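Local coordinates for pyruvate kinase (Pyrobaculum aerophilum, PDB 3QTG), which catalyses the last step of glycolysis, the transfer of a phosphoryl group from phosphoenolpyruvate to ADP, giving pyruvate and ATP, at the interface of chains A and B. Numbering follows the deposited sequence. Chains: chain A/B, Pyruvate kinase.

Contact 1: the interface of chains A and B. Residues chain A 299, 302, 305, 337; chain B 263, 289.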
loop_
_atom_site.group_PDB
_atom_site.type_symbol
_atom_site.label_atom_id
_atom_site.label_comp_id
_atom_site.label_asym_id
_atom_site.label_seq_id
_atom_site.Cartn_x
_atom_site.Cartn_y
_atom_site.Cartn_z
ATOM N N ILE A 299 -18.306 -33.308 -26.063
ATOM C CA ILE A 299 -17.119 -32.785 -25.374
ATOM C C ILE A 299 -16.732 -31.439 -26.010
ATOM O O ILE A 299 -16.776 -31.302 -27.233
ATOM C CB ILE A 299 -15.907 -33.749 -25.472
ATOM C CG1 ILE A 299 -16.305 -35.219 -25.229
ATOM C CG2 ILE A 299 -14.778 -33.315 -24.535
ATOM C CD1 ILE A 299 -16.826 -35.534 -23.834
ATOM N N ARG A 302 -10.526 -27.896 -26.236
ATOM C CA ARG A 302 -9.604 -27.318 -25.249
ATOM C C ARG A 302 -9.647 -25.784 -25.149
ATOM O O ARG A 302 -9.582 -25.226 -24.054
ATOM C CB ARG A 302 -8.187 -27.790 -25.533
ATOM C CG ARG A 302 -7.988 -29.256 -25.117
ATOM C CD ARG A 302 -6.640 -29.809 -25.522
ATOM N NE ARG A 302 -6.570 -31.255 -25.290
ATOM C CZ ARG A 302 -6.930 -32.183 -26.182
ATOM N NH1 ARG A 302 -7.370 -31.827 -27.383
ATOM N NH2 ARG A 302 -6.840 -33.473 -25.877
ATOM N N ILE A 305 -12.721 -24.744 -23.172
ATOM C CA ILE A 305 -12.439 -24.922 -21.744
ATOM C C ILE A 305 -11.594 -23.755 -21.199
ATOM O O ILE A 305 -11.956 -23.159 -20.203
ATOM C CB ILE A 305 -11.763 -26.299 -21.453
ATOM C CG1 ILE A 305 -12.766 -27.442 -21.704
ATOM C CG2 ILE A 305 -11.192 -26.345 -20.035
ATOM C CD1 ILE A 305 -12.141 -28.760 -22.078
ATOM N N TRP A 337 -20.538 -30.041 -18.552
ATOM C CA TRP A 337 -19.201 -29.486 -18.783
ATOM C C TRP A 337 -19.003 -28.057 -18.260
ATOM O O TRP A 337 -17.933 -27.738 -17.741
ATOM C CB TRP A 337 -18.827 -29.576 -20.256
ATOM C CG TRP A 337 -18.125 -30.847 -20.569
ATOM C CD1 TRP A 337 -18.662 -31.968 -21.153
ATOM C CD2 TRP A 337 -16.756 -31.153 -20.299
ATOM N NE1 TRP A 337 -17.708 -32.938 -21.269
ATOM C CE2 TRP A 337 -16.528 -32.473 -20.753
ATOM C CE3 TRP A 337 -15.693 -30.438 -19.728
ATOM C CZ2 TRP A 337 -15.277 -33.098 -20.654
ATOM C CZ3 TRP A 337 -14.447 -31.062 -19.620
ATOM C CH2 TRP A 337 -14.252 -32.380 -20.083
ATOM N N LEU B 263 -9.056 -32.583 -19.073
ATOM C CA LEU B 263 -9.148 -31.410 -19.945
ATOM C C LEU B 263 -9.457 -30.137 -19.127
ATOM O O LEU B 263 -8.862 -29.080 -19.348
ATOM C CB LEU B 263 -10.197 -31.665 -21.038
ATOM C CG LEU B 263 -9.933 -32.734 -22.118
ATOM C CD1 LEU B 263 -11.244 -33.399 -22.567
ATOM C CD2 LEU B 263 -9.205 -32.142 -23.312
ATOM N N GLN B 289 -1.219 -26.442 -29.336
ATOM C CA GLN B 289 -2.659 -26.263 -29.137
ATOM C C GLN B 289 -3.036 -24.797 -28.897
ATOM O O GLN B 289 -3.813 -24.479 -27.975
ATOM C CB GLN B 289 -3.144 -27.122 -27.956
ATOM C CG GLN B 289 -2.942 -28.638 -28.129
ATOM C CD GLN B 289 -3.461 -29.454 -26.928
ATOM O OE1 GLN B 289 -3.671 -28.923 -25.821
ATOM N NE2 GLN B 289 -3.679 -30.754 -27.152
#
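B:Leu263 reaches across to chain A and meets A:Ile305, A:Arg302, A:Trp337 and A:Ile299. The patch lies between barrel domains of the pyruvate kinase family, in a protein that works as a homotetramer. CB of B:Leu263 rests on CD1 of A:Ile305 at 3.6 Å. Its two methyl branches then part. CD1 comes to CH2 of A:Trp337, at the outer corner of the indole, and to CG2 of A:Ile299, each at 4.0 Å. CD2 turns to A:Arg302 and lies 3.6 Å from its CG. The same methyl lies over one face of the guanidinium, toward the rim between NE and NH2.

A:Arg302 thus runs between B:Leu263 and B:Gln289, crossing the leucine at about a right angle. Its chain is extended at CG (chi2 174°), which carries CD past the amide of B:Gln289. There CD lies 3.5 Å from the amide carbon CD. NE2 of that amide lies over the opposite guanidinium face, toward the rim, with the two planes 38° apart. An alanine in place of A:Arg302 would probably open a gap between B:Leu263 CD2 and the B:Gln289 amide, leaving both without their shared neighbour.

Behind this shell, A:Arg302 and A:Ile305 project from helix 302-313, and A:Trp337 from helix 331-343. A:Ile299 belongs to the loop preceding the first of these helices. On the other side, B:Leu263 begins the 3-10 helix 263-265, and B:Gln289 stands in a loop after strand 284-287.

Contact 2: the interface of chains A and B. Residues chain A 267-268, 271; chain B 309, 313, 346-348.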
loop_
_atom_site.group_PDB
_atom_site.type_symbol
_atom_site.label_atom_id
_atom_site.label_comp_id
_atom_site.label_asym_id
_atom_site.label_seq_id
_atom_site.Cartn_x
_atom_site.Cartn_y
_atom_site.Cartn_z
ATOM N N PRO A 267 -11.916 -9.603 -26.956
ATOM C CA PRO A 267 -11.444 -9.802 -25.573
ATOM C C PRO A 267 -11.276 -8.521 -24.759
ATOM O O PRO A 267 -11.650 -8.496 -23.592
ATOM C CB PRO A 267 -10.099 -10.527 -25.756
ATOM C CG PRO A 267 -10.293 -11.303 -27.031
ATOM C CD PRO A 267 -11.047 -10.310 -27.921
ATOM N N ILE A 268 -10.733 -7.471 -25.366
ATOM C CA ILE A 268 -10.607 -6.193 -24.681
ATOM C C ILE A 268 -11.975 -5.534 -24.345
ATOM O O ILE A 268 -12.138 -4.957 -23.271
ATOM C CB ILE A 268 -9.604 -5.250 -25.423
ATOM C CG1 ILE A 268 -8.205 -5.403 -24.819
ATOM C CG2 ILE A 268 -10.023 -3.771 -25.364
ATOM C CD1 ILE A 268 -8.216 -5.629 -23.275
ATOM N N ARG A 271 -13.524 -7.454 -21.480
ATOM C CA ARG A 271 -12.843 -7.058 -20.255
ATOM C C ARG A 271 -13.345 -5.700 -19.776
ATOM O O ARG A 271 -13.637 -5.535 -18.600
ATOM C CB ARG A 271 -11.325 -7.053 -20.472
ATOM C CG ARG A 271 -10.534 -6.836 -19.237
ATOM C CD ARG A 271 -9.061 -6.605 -19.574
ATOM N NE ARG A 271 -8.364 -7.846 -19.879
ATOM C CZ ARG A 271 -7.045 -7.936 -20.034
ATOM N NH1 ARG A 271 -6.284 -6.855 -19.919
ATOM N NH2 ARG A 271 -6.485 -9.110 -20.296
ATOM N N PHE B 309 -5.228 -14.802 -26.312
ATOM C CA PHE B 309 -5.248 -13.495 -25.697
ATOM C C PHE B 309 -4.994 -13.563 -24.185
ATOM O O PHE B 309 -4.189 -12.793 -23.666
ATOM C CB PHE B 309 -6.593 -12.794 -25.963
ATOM C CG PHE B 309 -6.718 -11.447 -25.299
ATOM C CD1 PHE B 309 -6.477 -10.279 -26.017
ATOM C CD2 PHE B 309 -7.078 -11.342 -23.960
ATOM C CE1 PHE B 309 -6.601 -9.039 -25.414
ATOM C CE2 PHE B 309 -7.190 -10.082 -23.351
ATOM C CZ PHE B 309 -6.948 -8.944 -24.084
ATOM N N SER B 313 -1.782 -12.384 -22.043
ATOM C CA SER B 313 -2.080 -11.423 -20.991
ATOM C C SER B 313 -1.434 -11.762 -19.628
ATOM O O SER B 313 -1.133 -10.851 -18.870
ATOM C CB SER B 313 -3.600 -11.264 -20.862
ATOM O OG SER B 313 -3.937 -10.324 -19.868
ATOM N N GLU B 346 -3.859 -6.489 -23.697
ATOM C CA GLU B 346 -3.535 -5.702 -22.523
ATOM C C GLU B 346 -3.134 -6.676 -21.414
ATOM O O GLU B 346 -3.812 -7.683 -21.150
ATOM C CB GLU B 346 -4.685 -4.760 -22.115
ATOM C CG GLU B 346 -4.584 -3.381 -22.813
ATOM C CD GLU B 346 -5.904 -2.554 -22.831
ATOM O OE1 GLU B 346 -6.530 -2.343 -21.755
ATOM O OE2 GLU B 346 -6.286 -2.091 -23.937
ATOM N N TYR B 347 -1.996 -6.389 -20.811
ATOM C CA TYR B 347 -1.358 -7.306 -19.887
ATOM C C TYR B 347 -1.849 -7.146 -18.462
ATOM O O TYR B 347 -2.016 -6.029 -17.973
ATOM C CB TYR B 347 0.169 -7.143 -19.954
ATOM C CG TYR B 347 0.731 -7.536 -21.300
ATOM C CD1 TYR B 347 0.985 -8.874 -21.604
ATOM C CD2 TYR B 347 0.987 -6.573 -22.281
ATOM C CE1 TYR B 347 1.492 -9.251 -22.841
ATOM C CE2 TYR B 347 1.497 -6.946 -23.535
ATOM C CZ TYR B 347 1.746 -8.285 -23.796
ATOM O OH TYR B 347 2.251 -8.664 -25.009
ATOM N N GLN B 348 -2.057 -8.269 -17.787
ATOM C CA GLN B 348 -2.480 -8.203 -16.403
ATOM C C GLN B 348 -1.283 -8.300 -15.470
ATOM O O GLN B 348 -0.459 -9.217 -15.597
ATOM C CB GLN B 348 -3.663 -9.125 -16.100
ATOM C CG GLN B 348 -4.853 -8.764 -17.001
ATOM C CD GLN B 348 -6.200 -8.715 -16.293
ATOM O OE1 GLN B 348 -6.883 -7.685 -16.302
ATOM N NE2 GLN B 348 -6.593 -9.833 -15.688
#
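A:Arg271 crosses from helix 266-279 into a polar niche of chain B formed by B:Ser313, B:Glu346 and B:Gln348, beside the ring of B:Phe309. Its helix packs against helix 302-313 of chain B, which carries B:Phe309 and B:Ser313. Both helices belong to the pyruvate kinase barrel domain of this homotetrameric enzyme.

From CB the arginine chain leaves with CG anti to the backbone N (chi1 -172°). This sends it away from its own helix. CD comes within 4.1 Å of OE1, the amide oxygen of B:Gln348. The chain bends at chi3 (-78°), and NE then passes the same oxygen. At CZ the guanidinium spreads between two neighbours. B:Gln348 OE1 lies above one face, and B:Phe309 CZ lies above the other, both toward the rim. The guanidinium and amide planes are 35° apart.

The two terminal nitrogens do the bonding. NH1 donates to the backbone carbonyl O of B:Glu346 at 2.9 Å. It approaches from well above the carbonyl plane. NH2 donates to the hydroxyl OG of B:Ser313 at 2.9 Å, and makes a weak bond to the B:Glu346 carbonyl. Both main acceptors are slightly tilted from the guanidinium plane. The carboxylate of B:Glu346 is not in contact with the guanidinium, although its charge may still favour the arginine electrostatically.

Beside this site, A:Pro267 sets CB over the centre of the B:Phe309 ring, 3.5 Å from its centroid, in a CH-pi contact. A:Ile268 brings CD1 to the far end of the ring, 3.6 Å from CZ. The same methyl touches CB of B:Glu346.

B:Ser313 OG also acts as a donor within chain B. It bonds to B:Glu346 O at 2.9 Å, in the carbonyl plane.

Contacts 1 and 2 are about 21 Å apart, measured between the centres of their C-alpha atoms. Both belong to one two-fold symmetric interface, so each has a twin with the chains exchanged. Helix 302-313 serves in both: chain A uses its start in contact 1, and chain B uses its later part in contact 2. The segment 263-279 likewise supplies B:Leu263 to contact 1 and the start of helix 266-279 in chain A to contact 2. In contact 1 mainly carbon atoms and flat faces meet; in contact 2 an arginine donates hydrogen bonds across. Together they probably fix the relative placement of two barrel domains in the homotetramer.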